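Local coordinates for protein mosquitocidal toxin (Bacillus sphaericus, PDB 2CB4) that probably transfers ADP-ribose from NAD to target proteins, serving as the catalytic ADP-ribosyltransferase domain of a larger mosquitocidal toxin, at residues A[121-129]-A[178-187]; A[188-196]-A[207-218]. The protein carries 1 engineered substitution. One frame throughout, in Å; residues are numbered along the deposited sequence.

Contact 1. Residues A[121-129]-A[178-187]. Engineered in segment 178-187: Gln180 (natural residue Glu).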
# COMPACT_ATOMS: atom_id res chain seq x y z
N SER A 121 0.67 25.88 -13.51
CA SER A 121 1.03 26.93 -12.59
C SER A 121 -0.14 27.27 -11.70
O SER A 121 -1.18 26.63 -11.77
CB SER A 121 1.44 28.17 -13.39
OG SER A 121 0.31 28.75 -14.02
N ILE A 122 0.06 28.27 -10.85
CA ILE A 122 -0.97 28.76 -9.94
C ILE A 122 -1.86 29.82 -10.62
O ILE A 122 -2.77 30.37 -10.00
CB ILE A 122 -0.34 29.42 -8.68
CG1 ILE A 122 0.55 30.62 -9.07
CG2 ILE A 122 0.43 28.40 -7.85
CD1 ILE A 122 0.70 31.67 -7.93
N PHE A 123 -1.60 30.10 -11.90
CA PHE A 123 -2.37 31.11 -12.63
C PHE A 123 -3.59 30.58 -13.39
O PHE A 123 -3.57 29.49 -13.99
CB PHE A 123 -1.48 31.86 -13.66
CG PHE A 123 -0.19 32.39 -13.08
CD1 PHE A 123 -0.18 33.49 -12.23
CD2 PHE A 123 1.04 31.76 -13.38
CE1 PHE A 123 1.03 33.94 -11.67
CE2 PHE A 123 2.23 32.21 -12.83
CZ PHE A 123 2.22 33.30 -11.97
N VAL A 124 -4.64 31.40 -13.43
CA VAL A 124 -5.83 31.06 -14.20
C VAL A 124 -6.07 32.20 -15.17
O VAL A 124 -6.04 33.32 -14.82
CB VAL A 124 -7.09 30.82 -13.26
CG1 VAL A 124 -8.39 30.81 -14.06
CG2 VAL A 124 -6.92 29.56 -12.50
N SER A 125 -6.27 31.92 -16.43
CA SER A 125 -6.50 33.02 -17.35
C SER A 125 -7.94 33.36 -17.60
O SER A 125 -8.82 32.53 -17.49
CB SER A 125 -5.87 32.70 -18.72
OG SER A 125 -4.47 32.86 -18.61
N THR A 126 -8.16 34.58 -18.05
CA THR A 126 -9.47 35.06 -18.51
C THR A 126 -9.11 35.98 -19.69
O THR A 126 -7.98 36.35 -19.90
CB THR A 126 -10.29 35.77 -17.41
OG1 THR A 126 -9.56 36.94 -17.02
CG2 THR A 126 -10.44 34.83 -16.13
N THR A 127 -10.09 36.32 -20.52
CA THR A 127 -9.89 37.20 -21.64
C THR A 127 -10.99 38.26 -21.51
O THR A 127 -12.06 38.01 -20.98
CB THR A 127 -9.92 36.44 -23.02
OG1 THR A 127 -9.59 37.35 -24.09
CG2 THR A 127 -11.30 35.84 -23.31
N ARG A 128 -10.71 39.47 -21.98
CA ARG A 128 -11.69 40.55 -21.88
C ARG A 128 -12.83 40.44 -22.86
O ARG A 128 -12.62 40.07 -24.01
CB ARG A 128 -11.00 41.91 -22.09
CG ARG A 128 -9.78 42.14 -21.19
CD ARG A 128 -9.24 43.54 -21.35
NE ARG A 128 -10.20 44.53 -20.88
CZ ARG A 128 -10.32 45.77 -21.35
NH1 ARG A 128 -9.54 46.19 -22.34
NH2 ARG A 128 -11.23 46.59 -20.84
N ALA A 129 -14.03 40.81 -22.40
CA ALA A 129 -15.19 40.86 -23.28
C ALA A 129 -14.86 42.04 -24.27
O ALA A 129 -14.19 43.02 -23.91
CB ALA A 129 -16.45 41.15 -22.48
N GLU A 178 -4.53 37.78 -27.24
CA GLU A 178 -5.49 37.13 -26.36
C GLU A 178 -6.13 38.08 -25.32
O GLU A 178 -7.15 37.73 -24.66
CB GLU A 178 -4.86 35.91 -25.69
CG GLU A 178 -5.82 35.12 -24.82
CD GLU A 178 -5.16 33.93 -24.20
OE1 GLU A 178 -3.91 33.86 -24.15
OE2 GLU A 178 -5.90 33.05 -23.75
N ASP A 179 -5.51 39.26 -25.18
CA ASP A 179 -5.94 40.29 -24.23
C ASP A 179 -6.31 39.68 -22.90
O ASP A 179 -7.47 39.78 -22.49
CB ASP A 179 -7.18 41.02 -24.74
CG ASP A 179 -6.97 41.64 -26.10
OD1 ASP A 179 -5.87 42.22 -26.35
OD2 ASP A 179 -7.91 41.56 -26.93
N GLN A 180 -5.34 39.06 -22.22
CA GLN A 180 -5.61 38.36 -20.97
C GLN A 180 -5.50 39.11 -19.72
O GLN A 180 -4.58 39.94 -19.57
CB GLN A 180 -4.52 37.34 -20.76
CG GLN A 180 -4.74 35.99 -21.24
CD GLN A 180 -3.68 35.05 -20.65
OE1 GLN A 180 -3.51 34.91 -19.40
NE2 GLN A 180 -2.92 34.41 -21.51
N ILE A 181 -6.29 38.68 -18.74
CA ILE A 181 -6.20 39.18 -17.40
C ILE A 181 -5.96 37.88 -16.61
O ILE A 181 -6.77 36.97 -16.70
CB ILE A 181 -7.48 39.89 -16.97
CG1 ILE A 181 -7.95 40.87 -18.05
CG2 ILE A 181 -7.32 40.37 -15.52
CD1 ILE A 181 -6.83 42.08 -18.41
N THR A 182 -4.81 37.76 -15.96
CA THR A 182 -4.41 36.55 -15.24
C THR A 182 -4.66 36.65 -13.74
O THR A 182 -4.45 37.74 -13.16
CB THR A 182 -2.91 36.26 -15.47
OG1 THR A 182 -2.67 36.10 -16.87
CG2 THR A 182 -2.44 35.02 -14.74
N PHE A 183 -5.10 35.53 -13.13
CA PHE A 183 -5.40 35.47 -11.70
C PHE A 183 -4.55 34.47 -10.97
O PHE A 183 -4.78 33.27 -11.06
CB PHE A 183 -6.89 35.19 -11.47
CG PHE A 183 -7.79 36.30 -11.93
CD1 PHE A 183 -8.33 37.21 -11.01
CD2 PHE A 183 -8.07 36.46 -13.28
CE1 PHE A 183 -9.14 38.25 -11.44
CE2 PHE A 183 -8.89 37.50 -13.72
CZ PHE A 183 -9.42 38.41 -12.80
N PRO A 184 -3.56 34.96 -10.22
CA PRO A 184 -2.70 34.07 -9.45
C PRO A 184 -3.60 33.52 -8.33
O PRO A 184 -4.24 34.29 -7.60
CB PRO A 184 -1.61 35.02 -8.88
CG PRO A 184 -1.67 36.25 -9.73
CD PRO A 184 -3.13 36.38 -10.10
N GLY A 185 -3.68 32.19 -8.23
CA GLY A 185 -4.53 31.56 -7.21
C GLY A 185 -5.96 31.25 -7.71
O GLY A 185 -6.76 30.68 -6.97
N GLY A 186 -6.28 31.65 -8.93
CA GLY A 186 -7.60 31.38 -9.48
C GLY A 186 -8.69 32.36 -9.06
O GLY A 186 -8.41 33.45 -8.56
N ILE A 187 -9.94 31.95 -9.30
CA ILE A 187 -11.13 32.74 -9.07
C ILE A 187 -12.22 31.93 -8.35
O ILE A 187 -12.63 30.88 -8.82
CB ILE A 187 -11.68 33.18 -10.46
CG1 ILE A 187 -10.55 33.81 -11.29
CG2 ILE A 187 -12.94 34.06 -10.35
CD1 ILE A 187 -10.87 33.94 -12.78
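Gln180, an engineered residue that is Glu in the natural protein, meets Ser125 across an antiparallel strand pair, strand 123-128 against 180-184. Its CB lies 3.7 Å from Thr126 O, and CG comes to 3.5 Å from the same Thr126 O. With the chain extended beyond CG (chi2 -166°), the amide is carried over to Ser125, where CD comes to 3.1 Å from Ser125 OG. OE1 accepts from Ser125 OG at 2.4 Å, so short that the exact atom positions are doubtful; Thr182 OG1 adds a weak bond to OE1. The other branch, NE2, donates to Glu178 OE1 (2.9 Å), from above the carboxylate plane. The Ser125 hydroxyl also bonds Tyr114, and Ser125 O accepts from Arg80.

The sheet's other face carries Val124, Thr126, Ile181 and Phe183. Thr126 OG1, between its backbone N and carbonyl carbon (chi1 63°), donates to Ile181 O at 2.8 Å and sits at the edge of the Phe183 ring, while Thr126 CG2 meets Ile187 CD1 tip to tip (3.5 Å). The end of strand 180-184 runs into a type II turn, Phe183 to Gly186, in which Gly185 N bonds Ile122 O at 2.7 Å.

Arg80, Ser125 and the pair Glu178 and residue 180 (Glu in nature) match the Arg, Ser-Thr and Glu-x-Glu elements of the ADP-ribosyltransferase family; this polar cluster is therefore probably part of the NAD site.

Contact 2. Residues A[188-196]-A[207-218]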
# COMPACT_ATOMS: atom_id res chain seq x y z
N ARG A 188 -12.72 32.44 -7.23
CA ARG A 188 -13.79 31.77 -6.48
C ARG A 188 -15.12 31.86 -7.24
O ARG A 188 -15.33 32.79 -8.02
CB ARG A 188 -13.87 32.38 -5.10
CG ARG A 188 -12.59 32.07 -4.30
CD ARG A 188 -12.77 32.40 -2.81
NE ARG A 188 -13.26 33.76 -2.59
CZ ARG A 188 -12.50 34.85 -2.50
NH1 ARG A 188 -11.19 34.75 -2.65
NH2 ARG A 188 -13.04 36.04 -2.28
N PRO A 189 -16.03 30.90 -7.02
CA PRO A 189 -17.30 30.87 -7.77
C PRO A 189 -18.22 32.07 -7.63
O PRO A 189 -19.05 32.35 -8.51
CB PRO A 189 -17.97 29.57 -7.28
CG PRO A 189 -17.34 29.28 -5.96
CD PRO A 189 -15.93 29.77 -6.06
N GLU A 190 -18.12 32.78 -6.51
CA GLU A 190 -19.00 33.95 -6.30
C GLU A 190 -18.71 35.11 -7.26
O GLU A 190 -19.48 36.04 -7.36
CB GLU A 190 -19.02 34.39 -4.82
CG GLU A 190 -17.69 34.93 -4.28
CD GLU A 190 -16.85 33.87 -3.61
OE1 GLU A 190 -17.04 32.68 -3.93
OE2 GLU A 190 -15.99 34.25 -2.78
N PHE A 191 -17.60 35.02 -8.00
CA PHE A 191 -17.22 36.03 -9.00
C PHE A 191 -17.62 35.62 -10.43
O PHE A 191 -17.30 36.32 -11.40
CB PHE A 191 -15.72 36.27 -8.92
CG PHE A 191 -15.29 36.77 -7.57
CD1 PHE A 191 -15.91 37.92 -7.02
CD2 PHE A 191 -14.35 36.09 -6.81
CE1 PHE A 191 -15.56 38.37 -5.75
CE2 PHE A 191 -14.01 36.53 -5.54
CZ PHE A 191 -14.63 37.68 -5.00
N ILE A 192 -18.30 34.48 -10.55
CA ILE A 192 -18.73 33.95 -11.84
C ILE A 192 -20.23 34.14 -11.90
O ILE A 192 -20.98 33.51 -11.15
CB ILE A 192 -18.30 32.46 -12.04
CG1 ILE A 192 -16.86 32.26 -11.54
CG2 ILE A 192 -18.46 32.05 -13.50
CD1 ILE A 192 -16.36 30.81 -11.61
N ARG A 193 -20.65 35.06 -12.76
CA ARG A 193 -22.05 35.40 -12.85
C ARG A 193 -22.92 34.47 -13.66
O ARG A 193 -24.07 34.22 -13.31
CB ARG A 193 -22.22 36.85 -13.38
CG ARG A 193 -23.71 37.27 -13.31
CD ARG A 193 -23.89 38.76 -13.39
NE ARG A 193 -23.72 39.21 -14.76
CZ ARG A 193 -23.84 40.47 -15.16
NH1 ARG A 193 -24.14 41.40 -14.29
NH2 ARG A 193 -23.66 40.79 -16.43
N SER A 194 -22.40 33.99 -14.78
CA SER A 194 -23.19 33.14 -15.64
C SER A 194 -22.28 32.39 -16.60
O SER A 194 -21.07 32.57 -16.61
CB SER A 194 -24.15 34.03 -16.47
OG SER A 194 -23.43 34.89 -17.37
N THR A 195 -22.90 31.58 -17.44
CA THR A 195 -22.15 30.90 -18.49
C THR A 195 -23.07 30.54 -19.64
O THR A 195 -24.26 30.32 -19.45
CB THR A 195 -21.34 29.65 -17.98
OG1 THR A 195 -20.39 29.28 -18.99
CG2 THR A 195 -22.26 28.46 -17.69
N TYR A 196 -22.52 30.51 -20.84
CA TYR A 196 -23.25 30.09 -22.02
C TYR A 196 -22.80 28.66 -22.25
O TYR A 196 -21.60 28.38 -22.28
CB TYR A 196 -22.79 30.83 -23.26
CG TYR A 196 -23.28 32.23 -23.38
CD1 TYR A 196 -24.34 32.67 -22.62
CD2 TYR A 196 -22.67 33.11 -24.25
CE1 TYR A 196 -24.79 33.98 -22.71
CE2 TYR A 196 -23.12 34.41 -24.38
CZ TYR A 196 -24.18 34.84 -23.60
OH TYR A 196 -24.61 36.14 -23.73
N TRP A 207 -26.83 29.75 -18.21
CA TRP A 207 -26.84 29.42 -16.79
C TRP A 207 -26.53 30.67 -15.98
O TRP A 207 -25.57 31.38 -16.27
CB TRP A 207 -25.73 28.42 -16.49
CG TRP A 207 -25.97 27.05 -17.06
CD1 TRP A 207 -25.54 26.56 -18.28
CD2 TRP A 207 -26.63 25.98 -16.40
NE1 TRP A 207 -25.94 25.26 -18.42
CE2 TRP A 207 -26.62 24.87 -17.29
CE3 TRP A 207 -27.28 25.85 -15.16
CZ2 TRP A 207 -27.21 23.65 -16.96
CZ3 TRP A 207 -27.87 24.63 -14.84
CH2 TRP A 207 -27.81 23.54 -15.74
N ILE A 208 -27.34 30.90 -14.94
CA ILE A 208 -27.15 32.01 -14.03
C ILE A 208 -26.68 31.45 -12.70
O ILE A 208 -27.23 30.47 -12.22
CB ILE A 208 -28.48 32.77 -13.79
CG1 ILE A 208 -29.16 33.15 -15.12
CG2 ILE A 208 -28.24 33.99 -12.92
CD1 ILE A 208 -28.35 34.08 -15.93
N ASN A 209 -25.65 32.06 -12.11
CA ASN A 209 -25.13 31.64 -10.80
C ASN A 209 -25.86 32.54 -9.77
O ASN A 209 -25.54 33.71 -9.65
CB ASN A 209 -23.63 31.90 -10.70
CG ASN A 209 -23.05 31.47 -9.38
OD1 ASN A 209 -23.74 30.91 -8.54
ND2 ASN A 209 -21.77 31.71 -9.20
N PRO A 210 -26.85 32.00 -9.06
CA PRO A 210 -27.61 32.81 -8.07
C PRO A 210 -26.74 33.35 -6.93
O PRO A 210 -27.13 34.28 -6.24
CB PRO A 210 -28.64 31.81 -7.51
CG PRO A 210 -28.67 30.69 -8.50
CD PRO A 210 -27.27 30.59 -9.04
N ASN A 211 -25.59 32.71 -6.71
CA ASN A 211 -24.66 33.08 -5.65
C ASN A 211 -23.61 34.09 -6.08
O ASN A 211 -22.65 34.34 -5.37
CB ASN A 211 -23.96 31.83 -5.10
CG ASN A 211 -24.93 30.72 -4.78
OD1 ASN A 211 -25.98 30.95 -4.20
ND2 ASN A 211 -24.58 29.51 -5.14
N PHE A 212 -23.80 34.68 -7.25
CA PHE A 212 -22.88 35.69 -7.73
C PHE A 212 -22.87 36.84 -6.67
O PHE A 212 -23.90 37.22 -6.12
CB PHE A 212 -23.35 36.20 -9.10
CG PHE A 212 -22.52 37.34 -9.62
CD1 PHE A 212 -21.16 37.16 -9.85
CD2 PHE A 212 -23.08 38.60 -9.82
CE1 PHE A 212 -20.37 38.22 -10.30
CE2 PHE A 212 -22.29 39.65 -10.29
CZ PHE A 212 -20.93 39.47 -10.50
N ILE A 213 -21.68 37.35 -6.39
CA ILE A 213 -21.42 38.38 -5.40
C ILE A 213 -22.40 39.58 -5.41
O ILE A 213 -22.66 40.17 -4.36
CB ILE A 213 -19.96 38.84 -5.53
CG1 ILE A 213 -19.40 39.32 -4.18
CG2 ILE A 213 -19.84 39.86 -6.66
CD1 ILE A 213 -19.67 38.42 -3.05
N ASN A 214 -22.96 39.94 -6.57
CA ASN A 214 -23.98 41.03 -6.66
C ASN A 214 -25.23 40.53 -7.38
O ASN A 214 -25.39 40.73 -8.58
CB ASN A 214 -23.46 42.24 -7.42
CG ASN A 214 -24.34 43.48 -7.20
OD1 ASN A 214 -23.85 44.60 -7.30
ND2 ASN A 214 -25.62 43.29 -6.87
N PRO A 215 -26.10 39.87 -6.63
CA PRO A 215 -27.33 39.28 -7.17
C PRO A 215 -28.33 40.23 -7.81
O PRO A 215 -29.22 39.80 -8.54
CB PRO A 215 -27.97 38.58 -5.95
CG PRO A 215 -27.04 38.78 -4.80
CD PRO A 215 -26.03 39.80 -5.15
N SER A 216 -28.22 41.52 -7.51
CA SER A 216 -29.16 42.48 -8.10
C SER A 216 -28.90 42.70 -9.59
O SER A 216 -29.75 43.23 -10.32
CB SER A 216 -29.13 43.82 -7.34
OG SER A 216 -27.87 44.45 -7.47
N THR A 217 -27.72 42.28 -10.05
CA THR A 217 -27.39 42.42 -11.48
C THR A 217 -27.73 41.18 -12.33
O THR A 217 -27.55 41.20 -13.54
CB THR A 217 -25.90 42.73 -11.68
OG1 THR A 217 -25.12 41.58 -11.31
CG2 THR A 217 -25.47 43.96 -10.82
N LEU A 218 -28.23 40.11 -11.71
CA LEU A 218 -28.53 38.88 -12.45
C LEU A 218 -29.41 39.07 -13.68
O LEU A 218 -29.26 38.38 -14.70
CB LEU A 218 -29.00 37.73 -11.54
CG LEU A 218 -27.99 37.30 -10.46
CD1 LEU A 218 -28.55 36.20 -9.58
CD2 LEU A 218 -26.64 36.94 -11.03
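The Phe212 ring lies under the aliphatic stem of Arg193: Arg193 CB stands over the ring centre in a CH-pi contact, 3.7 Å from the centroid, and Arg193 CD follows over the same face, 3.6 Å from Phe212 CE2. Ile213 CG2 packs toward the rim of the opposite face, and the backbone carbonyl of Phe191 lies at the edge. The Arg193 guanidinium is turned 67° from the ring. In its own plane, NH1 donates to Thr217 OG1 at 3.1 Å, and that hydroxyl in turn donates to Asn214 O. Arg193 CG, anti to the backbone N (chi1 -173°), sends the arginine along the ring, past the Leu218 side chain, which runs the opposite way and brings CD2 beside Arg193 CG. The other terminal nitrogen, NH2, makes a salt bridge with Glu155, whose carboxylate is also hydrogen-bonded to Ser194 OG.

Arg193 and Ser194 belong to a beta hairpin of strands 192-199 and 202-208; Phe212 to Leu218 follow its second strand. In the hairpin Thr195 and Trp207 form an antiparallel hydrogen-bonded pair and lie side by side through Thr195 CG2 and Trp207 CB. Where the pairing ends, Asn209 takes over: its backbone N bonds Arg193 O (2.9 Å), while its ND2 reaches Ile192 O (2.8 Å) in the carbonyl plane. Asn209 OD1 accepts from Asn211 N, an Asx turn within the type I turn that ends at Phe212. Asn211, inside that turn, bonds His144 ND1 of the second subunit through OD1. Just after it, Ile213 N donates to Glu190 O at 2.7 Å.

In the fold
Contact 1 closes before contact 2 opens: residue 187 ends one and 188 begins the other, and strand 180-184 is followed by a short loop and the 3-10 segment 189-191 before strand 192-199. Their centres are about 18 Å apart and nothing else touches between them, yet both belong to the same mixed sheet. Strand 78-82 bridges the gap, pairing with 123-131 and with 150-156, and 150-156 in turn pairs with 192-199. Both contacts belong to the Scabin-like, ADP-ribosyltransferase part of the chain. Contact 1 is centred about 5 Å from the chain's centre, contact 2 about 14 Å, where residues flanking the hairpin (Arg188, Glu190, Asn211, Ile213) meet the second subunit.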